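Local coordinates for 3-deoxy-manno-octulosonate cytidylyltransferase (Escherichia coli, PDB 1GQ9), which catalyses the activation of the eight-carbon sugar KDO with CTP, giving CMP-KDO and diphosphate, probably for lipopolysaccharide synthesis, at residues A3-P8 / L38-V43; D98-R103 / A235-E240; S187-S192 / Q202-N207. One frame throughout, in Å; residues are numbered along the deposited sequence.

Contact 1. Residues A3-P8 / L38-V43. With CTP (cytidine-5'-triphosphate), chain D.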
loop_
_atom_site.group_PDB
_atom_site.type_symbol
_atom_site.label_atom_id
_atom_site.label_comp_id
_atom_site.label_asym_id
_atom_site.label_seq_id
_atom_site.Cartn_x
_atom_site.Cartn_y
_atom_site.Cartn_z
ATOM N N ALA A 3 15.624 -21.782 13.654
ATOM C CA ALA A 3 15.653 -20.346 13.433
ATOM C C ALA A 3 16.927 -19.769 14.022
ATOM O O ALA A 3 17.344 -20.156 15.114
ATOM C CB ALA A 3 14.430 -19.692 14.089
ATOM N N VAL A 4 17.551 -18.850 13.296
ATOM C CA VAL A 4 18.769 -18.218 13.777
ATOM C C VAL A 4 18.637 -16.704 13.681
ATOM O O VAL A 4 17.834 -16.187 12.904
ATOM C CB VAL A 4 20.005 -18.675 12.962
ATOM C CG1 VAL A 4 20.026 -20.185 12.868
ATOM C CG2 VAL A 4 19.985 -18.056 11.579
ATOM N N ILE A 5 19.426 -15.999 14.483
ATOM C CA ILE A 5 19.408 -14.544 14.480
ATOM C C ILE A 5 20.703 -14.044 13.865
ATOM O O ILE A 5 21.778 -14.572 14.141
ATOM C CB ILE A 5 19.273 -13.967 15.915
ATOM C CG1 ILE A 5 17.891 -14.296 16.488
ATOM C CG2 ILE A 5 19.461 -12.471 15.893
ATOM C CD1 ILE A 5 17.656 -13.767 17.898
ATOM N N VAL A 6 20.596 -13.033 13.014
ATOM C CA VAL A 6 21.772 -12.467 12.376
ATOM C C VAL A 6 21.819 -10.978 12.670
ATOM O O VAL A 6 20.800 -10.296 12.606
ATOM C CB VAL A 6 21.749 -12.693 10.864
ATOM C CG1 VAL A 6 23.017 -12.145 10.249
ATOM C CG2 VAL A 6 21.616 -14.180 10.568
ATOM N N ILE A 7 23.003 -10.479 12.998
ATOM C CA ILE A 7 23.172 -9.075 13.332
ATOM C C ILE A 7 24.229 -8.385 12.477
ATOM O O ILE A 7 25.425 -8.487 12.755
ATOM C CB ILE A 7 23.568 -8.927 14.798
ATOM C CG1 ILE A 7 22.494 -9.562 15.678
ATOM C CG2 ILE A 7 23.753 -7.461 15.139
ATOM C CD1 ILE A 7 22.878 -9.656 17.139
ATOM N N PRO A 8 23.798 -7.657 11.434
ATOM C CA PRO A 8 24.701 -6.942 10.529
ATOM C C PRO A 8 25.443 -5.864 11.297
ATOM O O PRO A 8 24.818 -5.021 11.919
ATOM C CB PRO A 8 23.749 -6.338 9.498
ATOM C CG PRO A 8 22.564 -7.251 9.531
ATOM C CD PRO A 8 22.405 -7.470 11.009
ATOM N N LEU A 38 20.724 -13.366 22.506
ATOM C CA LEU A 38 20.884 -14.642 23.196
ATOM C C LEU A 38 19.751 -14.968 24.146
ATOM O O LEU A 38 19.529 -16.130 24.461
ATOM C CB LEU A 38 22.187 -14.662 23.999
ATOM C CG LEU A 38 23.520 -14.618 23.253
ATOM C CD1 LEU A 38 24.639 -14.503 24.275
ATOM C CD2 LEU A 38 23.686 -15.856 22.371
ATOM N N GLN A 39 19.043 -13.949 24.617
ATOM C CA GLN A 39 17.949 -14.172 25.551
ATOM C C GLN A 39 16.645 -14.541 24.845
ATOM O O GLN A 39 15.658 -14.882 25.494
ATOM C CB GLN A 39 17.748 -12.925 26.413
ATOM C CG GLN A 39 19.027 -12.391 27.049
ATOM C CD GLN A 39 18.842 -10.993 27.613
ATOM O OE1 GLN A 39 17.958 -10.265 27.181
ATOM N NE2 GLN A 39 19.685 -10.607 28.564
ATOM N N VAL A 40 16.638 -14.480 23.518
ATOM C CA VAL A 40 15.439 -14.818 22.766
ATOM C C VAL A 40 15.261 -16.327 22.716
ATOM O O VAL A 40 16.157 -17.055 22.292
ATOM C CB VAL A 40 15.503 -14.273 21.331
ATOM C CG1 VAL A 40 14.206 -14.575 20.612
ATOM C CG2 VAL A 40 15.759 -12.769 21.360
ATOM N N ALA A 41 14.100 -16.795 23.159
ATOM C CA ALA A 41 13.813 -18.223 23.182
ATOM C C ALA A 41 13.496 -18.747 21.792
ATOM O O ALA A 41 13.000 -18.013 20.938
ATOM C CB ALA A 41 12.647 -18.509 24.127
ATOM N N GLY A 42 13.794 -20.023 21.571
ATOM C CA GLY A 42 13.523 -20.632 20.283
ATOM C C GLY A 42 14.605 -20.450 19.237
ATOM O O GLY A 42 14.515 -21.042 18.154
ATOM N N VAL A 43 15.618 -19.641 19.542
ATOM C CA VAL A 43 16.702 -19.411 18.595
ATOM C C VAL A 43 17.818 -20.421 18.844
ATOM O O VAL A 43 18.190 -20.665 19.987
ATOM C CB VAL A 43 17.266 -17.965 18.703
ATOM C CG1 VAL A 43 18.311 -17.726 17.622
ATOM C CG2 VAL A 43 16.146 -16.954 18.532
HETATM N N1 CTP D . 24.510 -2.701 7.568
HETATM C C2 CTP D . 25.424 -3.660 7.170
HETATM N N3 CTP D . 25.925 -3.654 5.804
HETATM C C4 CTP D . 25.544 -2.784 4.924
HETATM C C5 CTP D . 24.555 -1.757 5.372
HETATM C C6 CTP D . 24.087 -1.760 6.647
HETATM O O2 CTP D . 25.862 -4.535 7.900
HETATM N N4 CTP D . 26.000 -2.794 3.703
HETATM C "C1'" CTP D . 23.984 -2.685 8.953
HETATM C "C2'" CTP D . 24.624 -1.633 9.882
HETATM O "O2'" CTP D . 25.976 -1.942 10.233
HETATM C "C3'" CTP D . 23.646 -1.589 11.063
HETATM C "C4'" CTP D . 22.287 -1.711 10.359
HETATM O "O4'" CTP D . 22.560 -2.373 9.098
HETATM O "O3'" CTP D . 23.788 -2.722 11.932
HETATM C "C5'" CTP D . 21.591 -0.325 10.204
HETATM O "O5'" CTP D . 21.894 0.268 8.930
HETATM P PA CTP D . 21.979 1.856 8.746
HETATM O O1A CTP D . 21.776 2.228 7.314
HETATM O O2A CTP D . 20.868 2.458 9.546
HETATM O O3A CTP D . 23.414 2.357 9.310
HETATM P PB CTP D . 24.570 2.627 8.201
HETATM O O1B CTP D . 24.574 1.505 7.214
HETATM O O2B CTP D . 25.899 2.611 8.888
HETATM O O3B CTP D . 24.280 4.024 7.406
HETATM P PG CTP D . 23.801 5.302 8.286
HETATM O O1G CTP D . 23.675 6.518 7.428
HETATM O O2G CTP D . 24.781 5.573 9.379
HETATM O O3G CTP D . 22.364 4.990 8.926
#
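Val-43 meets the flat peptide that joins Ala-3 to Val-4. It comes to this plate at its carbonyl end and from one side. Its CA and its CG1 each lie 3.6 Å from Ala-3 O, both tilted to the same side of the peptide plane. Ala-3 and Val-43 are also the nearest pair of backbones, with 5.3 Å from CA to CA. A second flat group, the cytosine of CTP, lies by the far end of the strand. Pro-8 CB is 3.2 Å from the base oxygen O2 of CTP and stands off the plane of the ring. The sugar of the same nucleotide donates a hydrogen bond from CTP O3' to Pro-8 O, 2.5 Å long.

Strand 3-9 is an inner strand of the mixed sheet in this GT-A-type alpha/beta fold. Residues 38-43 belong to the beta-alpha-beta crossover that runs from strand 3-9 through helix 29-38 to the parallel strand 45-50. A type II turn from Val-40 to Val-43 makes the return. Gly-42 takes the third position of the turn with a positive phi of 86°, as is usual for glycine in a type II turn. Ala-3 and Ile-5 pair by backbone bonds with Ala-44, Glu-45 and Trp-47.

The contact itself is carried by Ile-5. Its CG1 lies anti to the carbonyl carbon and its chain runs on straight (chi2 180°), which pushes CD1 out to the valines. CD1 reaches Val-43 CG2 at 3.6 Å. Ile-5 CG1 sits at the same distance from Val-43 CG1. The isoleucine therefore lies across both methyls of the valine, at about a right angle. Val-40 closes over the end of the chain, with CG2 4.1 Å from Ile-5 CD1. Val-40 also touches Val-107 of helix 104-116.

Contact 2. Residues D98-R103 / A235-E240. With MG (magnesium ion), chain C; CTP (cytidine-5'-triphosphate), chain D.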
loop_
_atom_site.group_PDB
_atom_site.type_symbol
_atom_site.label_atom_id
_atom_site.label_comp_id
_atom_site.label_asym_id
_atom_site.label_seq_id
_atom_site.Cartn_x
_atom_site.Cartn_y
_atom_site.Cartn_z
ATOM N N ASP A 98 22.538 -1.256 15.437
ATOM C CA ASP A 98 22.437 0.066 16.068
ATOM C C ASP A 98 21.255 0.241 17.028
ATOM O O ASP A 98 20.879 1.369 17.367
ATOM C CB ASP A 98 22.364 1.154 14.988
ATOM C CG ASP A 98 21.085 1.080 14.169
ATOM O OD1 ASP A 98 20.862 0.047 13.500
ATOM O OD2 ASP A 98 20.298 2.053 14.199
ATOM N N GLU A 99 20.663 -0.867 17.458
ATOM C CA GLU A 99 19.540 -0.801 18.388
ATOM C C GLU A 99 19.846 -1.664 19.599
ATOM O O GLU A 99 19.406 -2.811 19.678
ATOM C CB GLU A 99 18.249 -1.308 17.743
ATOM C CG GLU A 99 17.836 -0.609 16.467
ATOM C CD GLU A 99 16.498 -1.115 15.964
ATOM O OE1 GLU A 99 16.324 -2.354 15.881
ATOM O OE2 GLU A 99 15.621 -0.276 15.652
ATOM N N PRO A 100 20.597 -1.117 20.565
ATOM C CA PRO A 100 21.001 -1.792 21.801
ATOM C C PRO A 100 19.877 -1.906 22.832
ATOM O O PRO A 100 20.070 -2.463 23.905
ATOM C CB PRO A 100 22.130 -0.909 22.301
ATOM C CG PRO A 100 21.581 0.448 21.991
ATOM C CD PRO A 100 21.077 0.275 20.566
ATOM N N MET A 101 18.705 -1.378 22.514
ATOM C CA MET A 101 17.598 -1.449 23.452
ATOM C C MET A 101 16.419 -2.257 22.918
ATOM O O MET A 101 15.258 -1.938 23.179
ATOM C CB MET A 101 17.158 -0.038 23.831
ATOM C CG MET A 101 17.076 0.170 25.330
ATOM S SD MET A 101 16.985 1.908 25.759
ATOM C CE MET A 101 15.451 2.371 24.961
ATOM N N ILE A 102 16.731 -3.311 22.173
ATOM C CA ILE A 102 15.723 -4.198 21.596
ATOM C C ILE A 102 15.071 -4.985 22.735
ATOM O O ILE A 102 15.705 -5.219 23.759
ATOM C CB ILE A 102 16.393 -5.181 20.570
ATOM C CG1 ILE A 102 15.386 -6.210 20.053
ATOM C CG2 ILE A 102 17.574 -5.893 21.220
ATOM C CD1 ILE A 102 14.266 -5.619 19.241
ATOM N N ARG A 103 13.806 -5.369 22.575
ATOM C CA ARG A 103 13.108 -6.151 23.603
ATOM C C ARG A 103 12.969 -7.620 23.203
ATOM O O ARG A 103 12.164 -7.964 22.332
ATOM C CB ARG A 103 11.711 -5.589 23.889
ATOM C CG ARG A 103 11.710 -4.296 24.678
ATOM C CD ARG A 103 10.400 -4.091 25.435
ATOM N NE ARG A 103 9.249 -3.802 24.578
ATOM C CZ ARG A 103 9.124 -2.715 23.825
ATOM N NH1 ARG A 103 10.083 -1.800 23.808
ATOM N NH2 ARG A 103 8.034 -2.544 23.091
ATOM N N ALA A 235 21.759 6.772 29.015
ATOM C CA ALA A 235 20.972 7.162 30.185
ATOM C C ALA A 235 19.865 6.157 30.481
ATOM O O ALA A 235 19.547 5.893 31.643
ATOM C CB ALA A 235 20.373 8.547 29.969
ATOM N N LEU A 236 19.268 5.617 29.425
ATOM C CA LEU A 236 18.207 4.627 29.565
ATOM C C LEU A 236 18.847 3.266 29.819
ATOM O O LEU A 236 18.331 2.458 30.593
ATOM C CB LEU A 236 17.357 4.577 28.292
ATOM C CG LEU A 236 16.236 5.608 28.103
ATOM C CD1 LEU A 236 16.636 6.963 28.673
ATOM C CD2 LEU A 236 15.902 5.707 26.624
ATOM N N MET A 237 19.978 3.019 29.165
ATOM C CA MET A 237 20.692 1.760 29.331
ATOM C C MET A 237 21.171 1.710 30.783
ATOM O O MET A 237 20.851 0.781 31.526
ATOM C CB MET A 237 21.886 1.695 28.367
ATOM C CG MET A 237 22.397 0.284 28.069
ATOM S SD MET A 237 21.137 -0.818 27.359
ATOM C CE MET A 237 21.171 -0.313 25.637
ATOM N N ALA A 238 21.922 2.735 31.179
ATOM C CA ALA A 238 22.448 2.840 32.535
ATOM C C ALA A 238 21.336 2.791 33.595
ATOM O O ALA A 238 21.493 2.157 34.650
ATOM C CB ALA A 238 23.246 4.134 32.673
ATOM N N GLN A 239 20.222 3.468 33.311
ATOM C CA GLN A 239 19.073 3.516 34.218
ATOM C C GLN A 239 18.368 2.162 34.252
ATOM O O GLN A 239 17.981 1.674 35.318
ATOM C CB GLN A 239 18.082 4.597 33.764
ATOM C CG GLN A 239 16.949 4.886 34.751
ATOM C CD GLN A 239 15.643 4.170 34.414
ATOM O OE1 GLN A 239 15.091 4.337 33.318
ATOM N NE2 GLN A 239 15.134 3.383 35.365
ATOM N N GLU A 240 18.214 1.567 33.071
ATOM C CA GLU A 240 17.565 0.273 32.907
ATOM C C GLU A 240 17.933 -0.728 33.997
ATOM O O GLU A 240 17.104 -1.551 34.401
ATOM C CB GLU A 240 17.922 -0.297 31.536
ATOM C CG GLU A 240 17.468 -1.724 31.298
ATOM C CD GLU A 240 16.998 -1.935 29.875
ATOM O OE1 GLU A 240 16.857 -3.104 29.453
ATOM O OE2 GLU A 240 16.758 -0.920 29.182
HETATM MG MG MG C . 20.432 2.611 11.718
HETATM N N1 CTP D . 24.510 -2.701 7.568
HETATM C C2 CTP D . 25.424 -3.660 7.170
HETATM N N3 CTP D . 25.925 -3.654 5.804
HETATM C C4 CTP D . 25.544 -2.784 4.924
HETATM C C5 CTP D . 24.555 -1.757 5.372
HETATM C C6 CTP D . 24.087 -1.760 6.647
HETATM O O2 CTP D . 25.862 -4.535 7.900
HETATM N N4 CTP D . 26.000 -2.794 3.703
HETATM C "C1'" CTP D . 23.984 -2.685 8.953
HETATM C "C2'" CTP D . 24.624 -1.633 9.882
HETATM O "O2'" CTP D . 25.976 -1.942 10.233
HETATM C "C3'" CTP D . 23.646 -1.589 11.063
HETATM C "C4'" CTP D . 22.287 -1.711 10.359
HETATM O "O4'" CTP D . 22.560 -2.373 9.098
HETATM O "O3'" CTP D . 23.788 -2.722 11.932
HETATM C "C5'" CTP D . 21.591 -0.325 10.204
HETATM O "O5'" CTP D . 21.894 0.268 8.930
HETATM P PA CTP D . 21.979 1.856 8.746
HETATM O O1A CTP D . 21.776 2.228 7.314
HETATM O O2A CTP D . 20.868 2.458 9.546
HETATM O O3A CTP D . 23.414 2.357 9.310
HETATM P PB CTP D . 24.570 2.627 8.201
HETATM O O1B CTP D . 24.574 1.505 7.214
HETATM O O2B CTP D . 25.899 2.611 8.888
HETATM O O3B CTP D . 24.280 4.024 7.406
HETATM P PG CTP D . 23.801 5.302 8.286
HETATM O O1G CTP D . 23.675 6.518 7.428
HETATM O O2G CTP D . 24.781 5.573 9.379
HETATM O O3G CTP D . 22.364 4.990 8.926
#
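Met-101 and Met-237 run antiparallel to one another, and each ends against the other segment. Met-237 is folded at both chi2 (58°) and chi3 (81°), which brings its CE methyl round to the loop. CE packs at a slant on the ring of Pro-100, 3.5 Å from CB. The same CE is 4.1 Å from Met-101 CG.

Met-101 lies nearly perpendicular to Leu-236. Its SD lies 3.7 Å from Leu-236 CB, and its CE rests 3.8 Å from Leu-236 CD2. Glu-240 runs alongside Met-101 in the opposite sense, with OE2 4.0 Å from Met-101 CG. This is a plain touch. The other carboxylate oxygen, OE1, makes a salt bridge with Arg-36 of helix 29-38. Helix 230-240 thus packs on the loop mainly through apolar groups.

The start of the same loop faces the nucleotide. Asp-98 OD2 binds the magnesium ion at 2.5 Å, and CTP O2A binds it at 2.2 Å. An aspartate in the loop after a sheet strand, sharing a metal with the nucleotide phosphate, is typical of the active site of GT-A-type nucleotidyltransferases.

Contact 3. Residues S187-S192 / Q202-N207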
loop_
_atom_site.group_PDB
_atom_site.type_symbol
_atom_site.label_atom_id
_atom_site.label_comp_id
_atom_site.label_asym_id
_atom_site.label_seq_id
_atom_site.Cartn_x
_atom_site.Cartn_y
_atom_site.Cartn_z
ATOM N N SER A 187 18.299 -12.292 -4.532
ATOM C CA SER A 187 19.271 -11.565 -5.350
ATOM C C SER A 187 18.727 -11.351 -6.755
ATOM O O SER A 187 19.165 -10.452 -7.465
ATOM C CB SER A 187 20.606 -12.313 -5.427
ATOM O OG SER A 187 20.501 -13.476 -6.219
ATOM N N GLN A 188 17.762 -12.181 -7.141
ATOM C CA GLN A 188 17.136 -12.084 -8.455
ATOM C C GLN A 188 16.105 -10.954 -8.476
ATOM O O GLN A 188 15.582 -10.596 -9.530
ATOM C CB GLN A 188 16.436 -13.395 -8.818
ATOM C CG GLN A 188 17.321 -14.628 -8.766
ATOM C CD GLN A 188 18.631 -14.454 -9.519
ATOM O OE1 GLN A 188 18.648 -14.077 -10.692
ATOM N NE2 GLN A 188 19.740 -14.736 -8.844
ATOM N N LEU A 189 15.812 -10.398 -7.306
ATOM C CA LEU A 189 14.853 -9.311 -7.198
ATOM C C LEU A 189 15.359 -7.979 -7.740
ATOM O O LEU A 189 16.394 -7.464 -7.315
ATOM C CB LEU A 189 14.429 -9.120 -5.743
ATOM C CG LEU A 189 13.689 -10.310 -5.152
ATOM C CD1 LEU A 189 13.127 -9.940 -3.779
ATOM C CD2 LEU A 189 12.568 -10.708 -6.100
ATOM N N PRO A 190 14.629 -7.406 -8.700
ATOM C CA PRO A 190 15.036 -6.123 -9.268
ATOM C C PRO A 190 14.492 -4.986 -8.406
ATOM O O PRO A 190 13.381 -5.075 -7.874
ATOM C CB PRO A 190 14.413 -6.158 -10.660
ATOM C CG PRO A 190 13.126 -6.908 -10.413
ATOM C CD PRO A 190 13.562 -8.034 -9.502
ATOM N N GLU A 191 15.283 -3.927 -8.251
ATOM C CA GLU A 191 14.854 -2.775 -7.467
ATOM C C GLU A 191 13.580 -2.225 -8.090
ATOM O O GLU A 191 13.436 -2.215 -9.313
ATOM C CB GLU A 191 15.949 -1.699 -7.453
ATOM C CG GLU A 191 17.150 -2.057 -6.582
ATOM C CD GLU A 191 18.331 -1.124 -6.777
ATOM O OE1 GLU A 191 18.161 0.107 -6.643
ATOM O OE2 GLU A 191 19.442 -1.625 -7.061
ATOM N N SER A 192 12.657 -1.777 -7.248
ATOM C CA SER A 192 11.391 -1.238 -7.722
ATOM C C SER A 192 11.434 0.275 -7.731
ATOM O O SER A 192 12.245 0.886 -7.037
ATOM C CB SER A 192 10.265 -1.692 -6.801
ATOM O OG SER A 192 10.389 -1.072 -5.534
ATOM N N GLN A 202 12.631 -2.627 1.838
ATOM C CA GLN A 202 11.578 -3.623 2.038
ATOM C C GLN A 202 10.513 -3.560 0.932
ATOM O O GLN A 202 9.790 -4.530 0.713
ATOM C CB GLN A 202 10.910 -3.469 3.424
ATOM C CG GLN A 202 10.143 -2.165 3.649
ATOM C CD GLN A 202 10.991 -1.088 4.302
ATOM O OE1 GLN A 202 12.102 -0.812 3.863
ATOM N NE2 GLN A 202 10.463 -0.467 5.356
ATOM N N LEU A 203 10.426 -2.429 0.237
ATOM C CA LEU A 203 9.453 -2.268 -0.842
ATOM C C LEU A 203 9.830 -3.093 -2.086
ATOM O O LEU A 203 9.095 -3.122 -3.075
ATOM C CB LEU A 203 9.325 -0.789 -1.221
ATOM C CG LEU A 203 8.666 0.167 -0.220
ATOM C CD1 LEU A 203 8.681 1.590 -0.779
ATOM C CD2 LEU A 203 7.240 -0.280 0.062
ATOM N N ARG A 204 10.978 -3.763 -2.035
ATOM C CA ARG A 204 11.429 -4.585 -3.155
ATOM C C ARG A 204 10.731 -5.931 -3.083
ATOM O O ARG A 204 10.652 -6.660 -4.067
ATOM C CB ARG A 204 12.942 -4.803 -3.097
ATOM C CG ARG A 204 13.486 -5.564 -4.293
ATOM C CD ARG A 204 14.977 -5.807 -4.155
ATOM N NE ARG A 204 15.704 -4.564 -3.913
ATOM C CZ ARG A 204 17.001 -4.502 -3.635
ATOM N NH1 ARG A 204 17.723 -5.615 -3.565
ATOM N NH2 ARG A 204 17.571 -3.328 -3.409
ATOM N N LEU A 205 10.225 -6.245 -1.899
ATOM C CA LEU A 205 9.525 -7.493 -1.661
ATOM C C LEU A 205 8.064 -7.341 -2.031
ATOM O O LEU A 205 7.440 -8.263 -2.565
ATOM C CB LEU A 205 9.644 -7.862 -0.193
ATOM C CG LEU A 205 11.081 -8.139 0.216
ATOM C CD1 LEU A 205 11.232 -7.924 1.705
ATOM C CD2 LEU A 205 11.452 -9.553 -0.196
ATOM N N MET A 206 7.522 -6.169 -1.734
ATOM C CA MET A 206 6.130 -5.882 -2.028
ATOM C C MET A 206 5.953 -5.738 -3.534
ATOM O O MET A 206 4.887 -6.030 -4.085
ATOM C CB MET A 206 5.701 -4.600 -1.317
ATOM C CG MET A 206 5.707 -4.696 0.198
ATOM S SD MET A 206 4.945 -3.236 0.921
ATOM C CE MET A 206 3.235 -3.644 0.794
ATOM N N ASN A 207 7.008 -5.279 -4.198
ATOM C CA ASN A 207 6.974 -5.125 -5.639
ATOM C C ASN A 207 6.771 -6.520 -6.226
ATOM O O ASN A 207 6.090 -6.692 -7.244
ATOM C CB ASN A 207 8.304 -4.544 -6.145
ATOM C CG ASN A 207 8.293 -4.266 -7.653
ATOM O OD1 ASN A 207 7.490 -3.467 -8.136
ATOM N ND2 ASN A 207 9.183 -4.924 -8.392
HETATM O O HOH W 1 11.097 -6.466 -6.908
HETATM O O HOH W 2 8.109 -1.094 -4.116
#
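The loop 187-192 runs beside the short, weakly bonded helix 203-207 and comes nearest it at Ser-192 and Arg-204, whose CA atoms are 5.7 Å apart. Arg-204 spans most of the contact. With chi1 at -176° and chi2 also extended, the stem reaches out from the helix to Leu-189 and Pro-190 before it bends at chi3. Leu-189 CB packs on this stem, 3.7 Å from Arg-204 CD. Glu-191 CG lies over one face of the guanidinium, 3.4 Å from Arg-204 NH2. The carboxylate and guanidinium planes are 25° apart. Glu-191 OE2 lies well out of the guanidinium plane, so the two charges are only near each other. NH2 has its salt bridge with Glu-195 instead, and Glu-191 OE1 bonds to Gln-196.

At the other end, Ser-192 CB stands over the face of the Asn-207 amide, 3.4 Å from CG. Leu-189 CD1 meets Leu-205 CD2 at 4.0 Å. Two waters link the polar atoms. One donates to Pro-190 O at 2.8 Å and to Arg-204 O, and accepts from Asn-207 ND2 at 2.9 Å. The other joins Ser-192 OG, at 2.7 Å, to Leu-203 O.

Ser-192 is the N-cap of helix 193-198, its OG bonded to Glu-195 N. Leu-203 packs on that helix and on strand 150-154, while Asn-207 O bonds to Thr-146 of the second subunit.

Contacts 1 and 2 share the nucleotide-binding half of the fold. Their centres are about 18 Å apart, and both touch CTP. Pro-8 holds its sugar, and Asp-98 reaches its phosphate through magnesium. Helix 29-38 touches both; helix 104-116 packs on contact 1 and begins right after Arg-103 of contact 2. Contact 3 lies apart, about 25 Å from contact 1 and about 32 Å from contact 2, centre to centre. It is across the chain's centre from contact 2, beside the second subunit. Along the chain, contact 1 closes first. Contact 2 then pairs 98-103 with the C-terminal helix, and contact 3 falls between those two segments. The late helix thus returns to the CTP-binding half.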